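PDB 3EM0: ileal bile acid-binding protein from Danio rerio, which probably binds bile acids and fatty acids in the cytoplasm and carries them within the cell, as other members of the fatty-acid binding protein family do. Local coordinates for residues 12-17 with 128-133; 47-52 with 67-72. All coordinates share one frame; numbering follows the deposited sequence.

Overall arrangement
In a beta barrel of the fatty-acid binding protein family, the same kind of antiparallel pairing can carry different chemistry, and the two contacts make a worked example. Interaction 1 joins the first strand, 8-16, to the last, 124-133; interaction 2 joins the hairpin strands 50-57 and 61-68. Both belong to the same sheet, on opposite sides of the chain's centre, the centres of the two contacts about 23 Å apart. Each is partly buried. In 12-17 with 128-133 the inward face is polar, with hydroxyls, an amide and a guanidinium; in 47-52 with 67-72 it is aromatic, while aspartates occupy the exposed turn. The side chains of Arg129 and Phe67 each come to about 4 Å of a bound cholic acid.

Interaction 1 of 2, residues 12-17 with 128-133; sequences TESQEG and VRTSKK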
loop_
_atom_site.group_PDB
_atom_site.type_symbol
_atom_site.label_atom_id
_atom_site.label_comp_id
_atom_site.label_asym_id
_atom_site.label_seq_id
_atom_site.Cartn_x
_atom_site.Cartn_y
_atom_site.Cartn_z
ATOM N N THR A 12 -7.762 5.359 -5.707
ATOM C CA THR A 12 -7.804 4.023 -6.311
ATOM C C THR A 12 -8.748 3.960 -7.527
ATOM O O THR A 12 -9.922 4.328 -7.426
ATOM C CB THR A 12 -8.167 2.941 -5.253
ATOM O OG1 THR A 12 -7.217 2.993 -4.184
ATOM C CG2 THR A 12 -8.160 1.543 -5.849
ATOM N N GLU A 13 -8.220 3.517 -8.674
ATOM C CA GLU A 13 -9.052 3.296 -9.862
ATOM C C GLU A 13 -9.193 1.808 -10.253
ATOM O O GLU A 13 -10.180 1.409 -10.864
ATOM C CB GLU A 13 -8.588 4.148 -11.042
ATOM C CG GLU A 13 -7.159 3.927 -11.494
ATOM C CD GLU A 13 -6.902 4.497 -12.887
ATOM O OE1 GLU A 13 -6.141 3.871 -13.661
ATOM O OE2 GLU A 13 -7.459 5.563 -13.220
ATOM N N SER A 14 -8.200 0.997 -9.900
ATOM C CA SER A 14 -8.256 -0.433 -10.190
ATOM C C SER A 14 -7.480 -1.218 -9.157
ATOM O O SER A 14 -6.510 -0.719 -8.569
ATOM C CB SER A 14 -7.780 -0.755 -11.624
ATOM O OG SER A 14 -6.471 -0.267 -11.879
ATOM N N GLN A 15 -7.938 -2.442 -8.922
ATOM C CA GLN A 15 -7.325 -3.345 -7.955
ATOM C C GLN A 15 -7.297 -4.740 -8.562
ATOM O O GLN A 15 -8.227 -5.524 -8.381
ATOM C CB GLN A 15 -8.115 -3.336 -6.636
ATOM C CG GLN A 15 -7.951 -2.059 -5.807
ATOM C CD GLN A 15 -8.456 -2.198 -4.375
ATOM O OE1 GLN A 15 -7.719 -1.931 -3.419
ATOM N NE2 GLN A 15 -9.703 -2.620 -4.219
ATOM N N GLU A 16 -6.257 -5.031 -9.331
ATOM C CA GLU A 16 -6.135 -6.340 -9.987
ATOM C C GLU A 16 -5.615 -7.398 -9.008
ATOM O O GLU A 16 -4.614 -7.179 -8.332
ATOM C CB GLU A 16 -5.244 -6.243 -11.238
ATOM C CG GLU A 16 -5.716 -5.207 -12.283
ATOM C CD GLU A 16 -7.138 -5.461 -12.805
ATOM O OE1 GLU A 16 -7.281 -6.144 -13.839
ATOM O OE2 GLU A 16 -8.125 -4.979 -12.184
ATOM N N GLY A 17 -6.310 -8.528 -8.930
ATOM C CA GLY A 17 -5.958 -9.604 -8.003
ATOM C C GLY A 17 -6.579 -9.428 -6.627
ATOM O O GLY A 17 -6.194 -10.105 -5.674
ATOM N N VAL A 128 -2.257 -5.813 -7.544
ATOM C CA VAL A 128 -1.786 -4.595 -8.195
ATOM C C VAL A 128 -2.846 -3.501 -8.049
ATOM O O VAL A 128 -3.914 -3.580 -8.659
ATOM C CB VAL A 128 -1.431 -4.815 -9.700
ATOM C CG1 VAL A 128 -0.968 -3.489 -10.346
ATOM C CG2 VAL A 128 -0.346 -5.867 -9.862
ATOM N N ARG A 129 -2.552 -2.498 -7.220
ATOM C CA ARG A 129 -3.415 -1.333 -7.067
ATOM C C ARG A 129 -2.866 -0.156 -7.858
ATOM O O ARG A 129 -1.673 0.151 -7.802
ATOM C CB ARG A 129 -3.550 -0.934 -5.606
ATOM C CG ARG A 129 -4.234 -1.972 -4.699
ATOM C CD ARG A 129 -4.385 -1.393 -3.292
ATOM N NE ARG A 129 -4.581 0.052 -3.398
ATOM C CZ ARG A 129 -4.383 0.928 -2.430
ATOM N NH1 ARG A 129 -3.996 0.526 -1.222
ATOM N NH2 ARG A 129 -4.582 2.214 -2.678
ATOM N N THR A 130 -3.749 0.488 -8.606
ATOM C CA THR A 130 -3.415 1.650 -9.414
ATOM C C THR A 130 -4.297 2.802 -8.959
ATOM O O THR A 130 -5.515 2.671 -8.923
ATOM C CB THR A 130 -3.635 1.369 -10.922
ATOM O OG1 THR A 130 -2.835 0.247 -11.319
ATOM C CG2 THR A 130 -3.272 2.566 -11.776
ATOM N N SER A 131 -3.669 3.916 -8.580
ATOM C CA SER A 131 -4.408 5.126 -8.209
ATOM C C SER A 131 -4.135 6.286 -9.169
ATOM O O SER A 131 -3.006 6.484 -9.609
ATOM C CB SER A 131 -4.105 5.552 -6.773
ATOM O OG SER A 131 -4.454 4.537 -5.855
ATOM N N LYS A 132 -5.180 7.053 -9.473
ATOM C CA LYS A 132 -5.028 8.262 -10.279
ATOM C C LYS A 132 -4.835 9.504 -9.393
ATOM O O LYS A 132 -5.333 9.561 -8.263
ATOM C CB LYS A 132 -6.216 8.436 -11.236
ATOM C CG LYS A 132 -7.546 8.749 -10.555
ATOM C CD LYS A 132 -8.705 8.760 -11.545
ATOM C CE LYS A 132 -9.867 9.601 -11.020
ATOM N NZ LYS A 132 -10.216 9.367 -9.578
ATOM N N LYS A 133 -4.095 10.481 -9.905
ATOM C CA LYS A 133 -3.943 11.771 -9.249
ATOM C C LYS A 133 -5.315 12.472 -9.155
ATOM O O LYS A 133 -6.033 12.546 -10.148
ATOM C CB LYS A 133 -2.966 12.627 -10.064
ATOM C CG LYS A 133 -2.317 13.794 -9.308
ATOM C CD LYS A 133 -1.150 13.290 -8.469
ATOM C CE LYS A 133 -0.482 14.389 -7.668
ATOM N NZ LYS A 133 0.207 15.412 -8.528
HETATM O O HOH W 1 -4.255 -1.949 -11.230
#
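A classic beta bulge interrupts the antiparallel pairing of Thr12-Glu16 with Val128-Ser131, and Thr130 is the residue it faces. Thr130 O takes two amides: Glu13 N at 2.8 Å, nearly straight and in the carbonyl plane, and Ser14 N in a weaker bond at 3.3 Å. Beyond the bulge the ladder is regular, with Thr130 N bonded to Ser14 O and Glu16 pairing with Val128 in both directions. The ladder ties the first strand of the fatty-acid binding protein barrel to its last. On the face of Thr12, Gln15 and Arg129, the amide and guanidinium chains run side by side, pointing the same way, their planes 78° apart. Gln15 OE1 rests against Arg129 CD at 3.4 Å. A bend at chi3 (32°) turns the guanidinium across Thr12, and Arg129 NH2 makes a weak bond to Thr12 OG1 at 3.1 Å; the same NH2 is salt-bridged to Glu114, and Thr12 OG1 is also bonded to Leu40 O. The Arg129 side chain comes within about 4 Å of a bound cholic acid. On the opposite face, a water links Ser14 OG (2.9 Å) and Thr130 OG1 (2.6 Å) and donates to Val128 O, while Glu13 OE1, salt-bridged to Lys111, passes Thr130 CG2 at 3.7 Å.

Interaction 2 of 2, residues 47-52 with 67-72; sequences NGDDFT and FIVGKE
Phe51 and Phe67 face each other as an antiparallel hydrogen-bonded pair of the beta hairpin 50-57/61-68, a part of the barrel wall. Their ring planes are nearly parallel, 11° apart, but slid so far that the rings barely overlap, with centroids 5.0 Å apart. What lies over the Phe67 ring is chiefly the CB of Phe51, a CH-pi contact 3.7 Å from the centroid and displaced toward the rim near CZ. The offset goes with unlike torsions: Phe67 holds CG between its backbone N and carbonyl carbon (chi1 60°), which carries the ring toward the neighbouring strand, whereas Phe51 has CG anti to its carbonyl carbon (chi1 -75°). Farther along, Val69 CG2 comes obliquely onto the Phe51 ring, 3.5 Å from Phe51 CE1. Leu94, a cholate-binding residue, touches both Phe51 and Val69, and Phe67 itself touches a bound cholic acid. An alanine in place of Phe67 would remove the ring beneath Phe51 CB and would probably open a gap between the hairpin and the bile acid. Three backbone bonds hold the pairing: Phe51 and Phe67 exchange two, and Val69 N gives the third to Asp49 O. On the other face, Asp50 and Ile68 lie side by side, pointing the same way, and Asp50 OD1 comes to 3.2 Å from Ile68 CG1. Tight turns flank the ladder at this end, type II' from Asn47 to Asp50 and type II from Ile68 to Lys71. Between them the side chains of Asp49 and Val69 cross at about a right angle, Asp49 CG 3.8 Å from Val69 CB, and a water donates to Asp49 OD1 at 2.7 Å and to Val69 O at 2.8 Å.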
loop_
_atom_site.group_PDB
_atom_site.type_symbol
_atom_site.label_atom_id
_atom_site.label_comp_id
_atom_site.label_asym_id
_atom_site.label_seq_id
_atom_site.Cartn_x
_atom_site.Cartn_y
_atom_site.Cartn_z
ATOM N N ASN A 47 9.347 14.904 0.740
ATOM C CA ASN A 47 10.382 15.916 0.727
ATOM C C ASN A 47 11.700 15.163 0.548
ATOM O O ASN A 47 12.354 14.799 1.528
ATOM C CB ASN A 47 10.376 16.721 2.041
ATOM C CG ASN A 47 9.021 17.410 2.325
ATOM O OD1 ASN A 47 8.473 18.128 1.468
ATOM N ND2 ASN A 47 8.488 17.208 3.543
ATOM N N GLY A 48 12.058 14.898 -0.705
ATOM C CA GLY A 48 13.203 14.053 -1.033
ATOM C C GLY A 48 13.019 12.618 -0.562
ATOM O O GLY A 48 12.110 11.913 -1.031
ATOM N N ASP A 49 13.871 12.208 0.382
ATOM C CA ASP A 49 13.839 10.864 0.992
ATOM C C ASP A 49 12.896 10.749 2.196
ATOM O O ASP A 49 12.722 9.659 2.760
ATOM C CB ASP A 49 15.263 10.433 1.407
ATOM C CG ASP A 49 16.047 9.769 0.273
ATOM O OD1 ASP A 49 17.203 9.362 0.519
ATOM O OD2 ASP A 49 15.531 9.645 -0.862
ATOM N N ASP A 50 12.287 11.870 2.584
ATOM C CA ASP A 50 11.358 11.927 3.712
ATOM C C ASP A 50 9.895 11.851 3.254
ATOM O O ASP A 50 9.444 12.689 2.477
ATOM C CB ASP A 50 11.596 13.217 4.521
ATOM C CG ASP A 50 13.030 13.334 5.025
ATOM O OD1 ASP A 50 13.524 12.359 5.643
ATOM O OD2 ASP A 50 13.671 14.392 4.803
ATOM N N PHE A 51 9.162 10.851 3.744
ATOM C CA PHE A 51 7.795 10.596 3.298
ATOM C C PHE A 51 6.807 10.583 4.465
ATOM O O PHE A 51 7.084 10.024 5.524
ATOM C CB PHE A 51 7.666 9.233 2.597
ATOM C CG PHE A 51 8.236 9.166 1.203
ATOM C CD1 PHE A 51 9.606 8.973 0.996
ATOM C CD2 PHE A 51 7.397 9.221 0.094
ATOM C CE1 PHE A 51 10.135 8.872 -0.302
ATOM C CE2 PHE A 51 7.915 9.123 -1.197
ATOM C CZ PHE A 51 9.291 8.937 -1.393
ATOM N N THR A 52 5.640 11.169 4.221
ATOM C CA THR A 52 4.469 11.004 5.077
ATOM C C THR A 52 3.368 10.439 4.173
ATOM O O THR A 52 2.971 11.049 3.184
ATOM C CB THR A 52 4.056 12.329 5.761
ATOM O OG1 THR A 52 5.166 12.838 6.507
ATOM C CG2 THR A 52 2.879 12.122 6.716
ATOM N N PHE A 67 8.295 7.715 7.091
ATOM C CA PHE A 67 9.547 6.982 6.929
ATOM C C PHE A 67 10.611 7.801 6.214
ATOM O O PHE A 67 10.315 8.798 5.541
ATOM C CB PHE A 67 9.336 5.604 6.257
ATOM C CG PHE A 67 8.738 5.668 4.866
ATOM C CD1 PHE A 67 7.341 5.612 4.682
ATOM C CD2 PHE A 67 9.558 5.759 3.739
ATOM C CE1 PHE A 67 6.783 5.674 3.409
ATOM C CE2 PHE A 67 9.007 5.815 2.456
ATOM C CZ PHE A 67 7.619 5.771 2.287
ATOM N N ILE A 68 11.855 7.392 6.419
ATOM C CA ILE A 68 12.973 7.907 5.662
ATOM C C ILE A 68 13.516 6.725 4.865
ATOM O O ILE A 68 13.668 5.617 5.397
ATOM C CB ILE A 68 14.033 8.576 6.579
ATOM C CG1 ILE A 68 13.372 9.680 7.422
ATOM C CG2 ILE A 68 15.235 9.119 5.762
ATOM C CD1 ILE A 68 14.147 10.048 8.664
ATOM N N VAL A 69 13.724 6.959 3.571
ATOM C CA VAL A 69 14.182 5.939 2.634
ATOM C C VAL A 69 15.530 5.369 3.082
ATOM O O VAL A 69 16.446 6.123 3.400
ATOM C CB VAL A 69 14.270 6.516 1.197
ATOM C CG1 VAL A 69 14.979 5.557 0.255
ATOM C CG2 VAL A 69 12.862 6.832 0.661
ATOM N N GLY A 70 15.617 4.038 3.122
ATOM C CA GLY A 70 16.846 3.330 3.475
ATOM C C GLY A 70 17.182 3.328 4.957
ATOM O O GLY A 70 18.262 2.880 5.344
ATOM N N LYS A 71 16.257 3.821 5.788
ATOM C CA LYS A 71 16.473 3.923 7.228
ATOM C C LYS A 71 15.318 3.273 7.966
ATOM O O LYS A 71 14.146 3.529 7.652
ATOM C CB LYS A 71 16.622 5.382 7.659
ATOM C CG LYS A 71 17.889 6.057 7.149
ATOM C CD LYS A 71 18.035 7.451 7.751
ATOM C CE LYS A 71 19.266 8.144 7.202
ATOM N NZ LYS A 71 19.528 9.434 7.891
ATOM N N GLU A 72 15.643 2.413 8.924
ATOM C CA GLU A 72 14.619 1.731 9.704
ATOM C C GLU A 72 13.643 2.730 10.327
ATOM O O GLU A 72 14.044 3.701 10.971
ATOM C CB GLU A 72 15.241 0.844 10.781
ATOM C CG GLU A 72 14.222 0.008 11.554
ATOM C CD GLU A 72 14.892 -0.973 12.484
ATOM O OE1 GLU A 72 15.325 -0.564 13.590
ATOM O OE2 GLU A 72 14.988 -2.157 12.096
HETATM O O HOH W 2 17.905 8.499 2.932
#